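PDB 4GV8: DUTPase from Staphylococcus phage 11, which hydrolyses dUTP to dUMP and pyrophosphate as a trimeric, magnesium-dependent jelly-roll dUTPase and also moonlights in a second role. Local coordinates for the 2'-deoxyuridine 5'-alpha,beta-imido-triphosphate site. Sequence-based numbering; all coordinates share one arbitrary frame. Chains: chain A/B/C, DUTPase.

The 2'-deoxyuridine 5'-alpha,beta-imido-triphosphate site. Residues chain A 61, 76, 78-81, 84, 87-89, 91; chain B 164; chain C 20, 64-66, 136. With DUP (2'-deoxyuridine 5'-alpha,beta-imido-triphosphate), chain D; MG (magnesium ion), chain E.
This is the active site of a trimeric dUTPase, shared by three chains and filled by the imido analogue of dUTP. Chain A reads uracil and deoxyribose in a beta-hairpin pocket built from strands 78-81 and 89-94; chain C, with the conserved Arg-Ser-Gly of C:Arg64 to C:Gly66, holds the phosphates. Uracil is recognised by backbone: A:Gly89 O takes N3-H on a carbonyl lone pair at 2.7 Å, and A:Gly89 N donates almost straight to O2 (179° at H). Neutral cytosine lacks the N3-H that A:Gly89 O needs, so this pair probably selects uracil. O4 meets waters 5 and 6, both bonded to A:Glu76 O and steadied by A:Asn91 ND2 and N, respectively. The A:Tyr84 ring, CG anti to the backbone N (chi1 172°), turns its face to C2', which lies 3.6 Å from the centroid; this face packing against C2' probably leaves little room for a ribose 2'-hydroxyl. Its OH is fixed by A:Asn87 O. A:Ile80 CD1 lies over the uracil face. The 3'-hydroxyl O3' donates to A:Asp81 OD2 at 2.7 Å, from above the carboxylate plane, and accepts from A:Asp81 N. C:Arg64 grips the beta-phosphate O1B side-on, NE and NH2 each at 3.0 Å. C:Ser65 OG accepts from the bridging imido N3A at 2.7 Å, while C:Ser65 N and C:Gln136 NE2 both donate to alpha-phosphate O2A. Near-octahedral magnesium binds O1A, O1B and O3G plus three waters, water 2 bonding C:Gln136 OE1. Poorly ordered B:Phe164 places CZ 3.4 Å from uracil C2.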
loop_
_atom_site.group_PDB
_atom_site.type_symbol
_atom_site.label_atom_id
_atom_site.label_comp_id
_atom_site.label_asym_id
_atom_site.label_seq_id
_atom_site.Cartn_x
_atom_site.Cartn_y
_atom_site.Cartn_z
ATOM N N LEU A 61 9.075 -0.372 -4.099
ATOM C CA LEU A 61 9.774 -1.051 -3.048
ATOM C C LEU A 61 8.681 -1.425 -2.038
ATOM O O LEU A 61 8.186 -0.567 -1.298
ATOM C CB LEU A 61 10.835 -0.130 -2.409
ATOM C CG LEU A 61 11.629 -0.714 -1.218
ATOM C CD1 LEU A 61 12.460 -1.910 -1.759
ATOM C CD2 LEU A 61 12.496 0.385 -0.578
ATOM N N GLU A 76 5.375 0.348 4.023
ATOM C CA GLU A 76 4.725 1.276 3.111
ATOM C C GLU A 76 5.476 1.259 1.800
ATOM O O GLU A 76 6.695 1.525 1.771
ATOM C CB GLU A 76 4.726 2.688 3.682
ATOM C CG GLU A 76 4.171 3.750 2.740
ATOM C CD GLU A 76 2.650 3.588 2.452
ATOM O OE1 GLU A 76 1.962 2.671 2.992
ATOM O OE2 GLU A 76 2.083 4.442 1.748
ATOM N N GLY A 78 7.336 2.140 -1.269
ATOM C CA GLY A 78 8.187 3.260 -1.745
ATOM C C GLY A 78 8.202 3.366 -3.267
ATOM O O GLY A 78 8.219 2.360 -4.009
ATOM N N LYS A 79 8.050 4.599 -3.725
ATOM C CA LYS A 79 8.156 4.935 -5.126
ATOM C C LYS A 79 9.554 5.445 -5.366
ATOM O O LYS A 79 9.894 6.521 -4.878
ATOM C CB LYS A 79 7.069 5.955 -5.476
ATOM C CG LYS A 79 5.631 5.338 -5.702
ATOM C CD LYS A 79 4.904 4.793 -4.441
ATOM C CE LYS A 79 4.725 5.875 -3.338
ATOM N NZ LYS A 79 3.965 5.424 -2.137
ATOM N N ILE A 80 10.356 4.670 -6.103
ATOM C CA ILE A 80 11.780 4.965 -6.374
ATOM C C ILE A 80 11.902 5.568 -7.776
ATOM O O ILE A 80 11.597 4.923 -8.795
ATOM C CB ILE A 80 12.715 3.691 -6.257
ATOM C CG1 ILE A 80 12.334 2.831 -5.036
ATOM C CG2 ILE A 80 14.262 4.074 -6.320
ATOM C CD1 ILE A 80 12.356 3.511 -3.628
ATOM N N ASP A 81 12.318 6.825 -7.804
ATOM C CA ASP A 81 12.315 7.647 -9.002
ATOM C C ASP A 81 13.583 7.293 -9.761
ATOM O O ASP A 81 14.657 7.047 -9.134
ATOM C CB ASP A 81 12.399 9.159 -8.673
ATOM C CG ASP A 81 11.216 9.664 -7.874
ATOM O OD1 ASP A 81 10.098 9.716 -8.414
ATOM O OD2 ASP A 81 11.385 10.019 -6.673
ATOM N N TYR A 84 17.279 8.406 -8.666
ATOM C CA TYR A 84 17.556 8.435 -7.211
ATOM C C TYR A 84 18.694 7.425 -6.985
ATOM O O TYR A 84 18.563 6.225 -7.244
ATOM C CB TYR A 84 16.313 8.226 -6.299
ATOM C CG TYR A 84 16.649 8.054 -4.796
ATOM C CD1 TYR A 84 16.785 9.158 -3.917
ATOM C CD2 TYR A 84 16.859 6.784 -4.267
ATOM C CE1 TYR A 84 17.135 8.977 -2.550
ATOM C CE2 TYR A 84 17.191 6.580 -2.926
ATOM C CZ TYR A 84 17.321 7.662 -2.059
ATOM O OH TYR A 84 17.645 7.354 -0.724
ATOM N N ASN A 87 20.739 5.567 -0.917
ATOM C CA ASN A 87 20.510 4.365 -0.158
ATOM C C ASN A 87 18.996 4.116 -0.051
ATOM O O ASN A 87 18.257 4.978 0.385
ATOM C CB ASN A 87 21.179 4.599 1.213
ATOM C CG ASN A 87 21.213 3.375 2.105
ATOM O OD1 ASN A 87 20.440 2.421 1.940
ATOM N ND2 ASN A 87 22.107 3.412 3.087
ATOM N N LEU A 88 18.543 2.954 -0.497
ATOM C CA LEU A 88 17.145 2.614 -0.453
ATOM C C LEU A 88 16.779 2.310 1.013
ATOM O O LEU A 88 17.457 1.493 1.701
ATOM C CB LEU A 88 16.838 1.444 -1.415
ATOM C CG LEU A 88 17.009 1.684 -2.925
ATOM C CD1 LEU A 88 16.852 0.315 -3.576
ATOM C CD2 LEU A 88 16.029 2.699 -3.492
ATOM N N GLY A 89 15.754 3.018 1.507
ATOM C CA GLY A 89 15.225 2.823 2.876
ATOM C C GLY A 89 13.871 2.087 2.827
ATOM O O GLY A 89 12.999 2.434 2.004
ATOM N N ASN A 91 10.519 1.466 4.630
ATOM C CA ASN A 91 9.717 2.358 5.471
ATOM C C ASN A 91 8.694 1.456 6.199
ATOM O O ASN A 91 7.717 0.978 5.623
ATOM C CB ASN A 91 9.133 3.446 4.581
ATOM C CG ASN A 91 8.137 4.344 5.300
ATOM O OD1 ASN A 91 8.058 4.367 6.536
ATOM N ND2 ASN A 91 7.434 5.145 4.524
ATOM N N PHE B 164 13.344 12.062 1.609
ATOM C CA PHE B 164 12.168 11.993 2.510
ATOM C C PHE B 164 11.845 13.389 3.110
ATOM O O PHE B 164 11.054 14.184 2.548
ATOM C CB PHE B 164 12.350 10.935 3.650
ATOM C CG PHE B 164 12.879 9.560 3.195
ATOM C CD1 PHE B 164 12.101 8.400 3.368
ATOM C CD2 PHE B 164 14.177 9.414 2.641
ATOM C CE1 PHE B 164 12.576 7.154 2.994
ATOM C CE2 PHE B 164 14.656 8.163 2.269
ATOM C CZ PHE B 164 13.850 7.033 2.451
ATOM N N ASN C 20 8.244 17.414 -9.142
ATOM C CA ASN C 20 9.377 17.856 -8.285
ATOM C C ASN C 20 10.740 17.989 -9.040
ATOM O O ASN C 20 11.463 18.982 -8.876
ATOM C CB ASN C 20 9.449 16.882 -7.087
ATOM C CG ASN C 20 10.388 17.330 -5.989
ATOM O OD1 ASN C 20 10.299 18.467 -5.485
ATOM N ND2 ASN C 20 11.268 16.404 -5.559
ATOM N N ARG C 64 3.714 9.994 -0.122
ATOM C CA ARG C 64 5.105 10.501 -0.214
ATOM C C ARG C 64 5.892 9.965 0.939
ATOM O O ARG C 64 5.336 9.807 2.034
ATOM C CB ARG C 64 5.113 12.023 -0.096
ATOM C CG ARG C 64 4.232 12.685 -1.138
ATOM C CD ARG C 64 4.257 14.228 -1.038
ATOM N NE ARG C 64 5.635 14.714 -1.105
ATOM C CZ ARG C 64 6.128 15.733 -0.404
ATOM N NH1 ARG C 64 5.344 16.427 0.385
ATOM N NH2 ARG C 64 7.411 16.074 -0.524
ATOM N N SER C 65 7.176 9.685 0.743
ATOM C CA SER C 65 7.945 8.903 1.803
ATOM C C SER C 65 8.210 9.744 3.055
ATOM O O SER C 65 8.361 9.199 4.125
ATOM C CB SER C 65 9.252 8.337 1.248
ATOM O OG SER C 65 10.144 9.407 0.895
ATOM N N GLY C 66 8.311 11.074 2.892
ATOM C CA GLY C 66 8.517 12.005 4.008
ATOM C C GLY C 66 7.338 11.891 4.934
ATOM O O GLY C 66 7.478 11.468 6.088
ATOM N N GLN C 136 1.097 11.911 -3.884
ATOM C CA GLN C 136 1.508 11.996 -5.267
ATOM C C GLN C 136 0.708 11.028 -6.151
ATOM O O GLN C 136 0.134 10.039 -5.707
ATOM C CB GLN C 136 2.996 11.726 -5.430
ATOM C CG GLN C 136 3.456 10.364 -4.898
ATOM C CD GLN C 136 4.953 10.267 -4.838
ATOM O OE1 GLN C 136 5.604 10.762 -5.764
ATOM N NE2 GLN C 136 5.531 9.674 -3.736
HETATM O O4 DUP D . 10.028 3.743 0.967
HETATM C C4 DUP D . 10.884 4.578 0.297
HETATM C C5 DUP D . 10.386 5.572 -0.534
HETATM C C6 DUP D . 11.285 6.434 -1.195
HETATM N N3 DUP D . 12.246 4.412 0.375
HETATM C C2 DUP D . 13.105 5.261 -0.321
HETATM O O2 DUP D . 14.433 5.077 -0.218
HETATM N N1 DUP D . 12.634 6.277 -1.071
HETATM C "C1'" DUP D . 13.539 7.180 -1.804
HETATM C "C2'" DUP D . 13.535 6.939 -3.315
HETATM C "C3'" DUP D . 12.679 8.069 -3.876
HETATM O "O3'" DUP D . 13.083 8.465 -5.184
HETATM O "O4'" DUP D . 13.078 8.537 -1.595
HETATM C "C4'" DUP D . 12.853 9.193 -2.871
HETATM C "C5'" DUP D . 11.695 10.184 -2.858
HETATM O "O5'" DUP D . 10.403 9.548 -2.734
HETATM P PA DUP D . 9.150 10.458 -2.388
HETATM O O1A DUP D . 9.058 11.396 -3.579
HETATM O O2A DUP D . 8.069 9.439 -2.060
HETATM N N3A DUP D . 9.575 11.249 -0.961
HETATM P PB DUP D . 9.275 12.872 -0.618
HETATM O O1B DUP D . 8.353 13.460 -1.638
HETATM O O2B DUP D . 8.802 12.956 0.812
HETATM O O3B DUP D . 10.721 13.608 -0.810
HETATM P PG DUP D . 11.351 14.446 -2.123
HETATM O O2G DUP D . 12.800 14.068 -1.974
HETATM O O1G DUP D . 10.948 15.883 -1.838
HETATM O O3G DUP D . 10.646 13.980 -3.370
HETATM MG MG MG E . 8.666 13.447 -3.895
HETATM O O HOH W 1 7.898 15.452 -3.945
HETATM O O HOH W 2 6.628 12.772 -4.216
HETATM O O HOH W 3 9.059 13.034 -5.911
HETATM O O HOH W 4 7.610 6.840 -1.844
HETATM O O HOH W 5 7.563 4.322 1.544
HETATM O O HOH W 6 9.525 1.265 1.931
#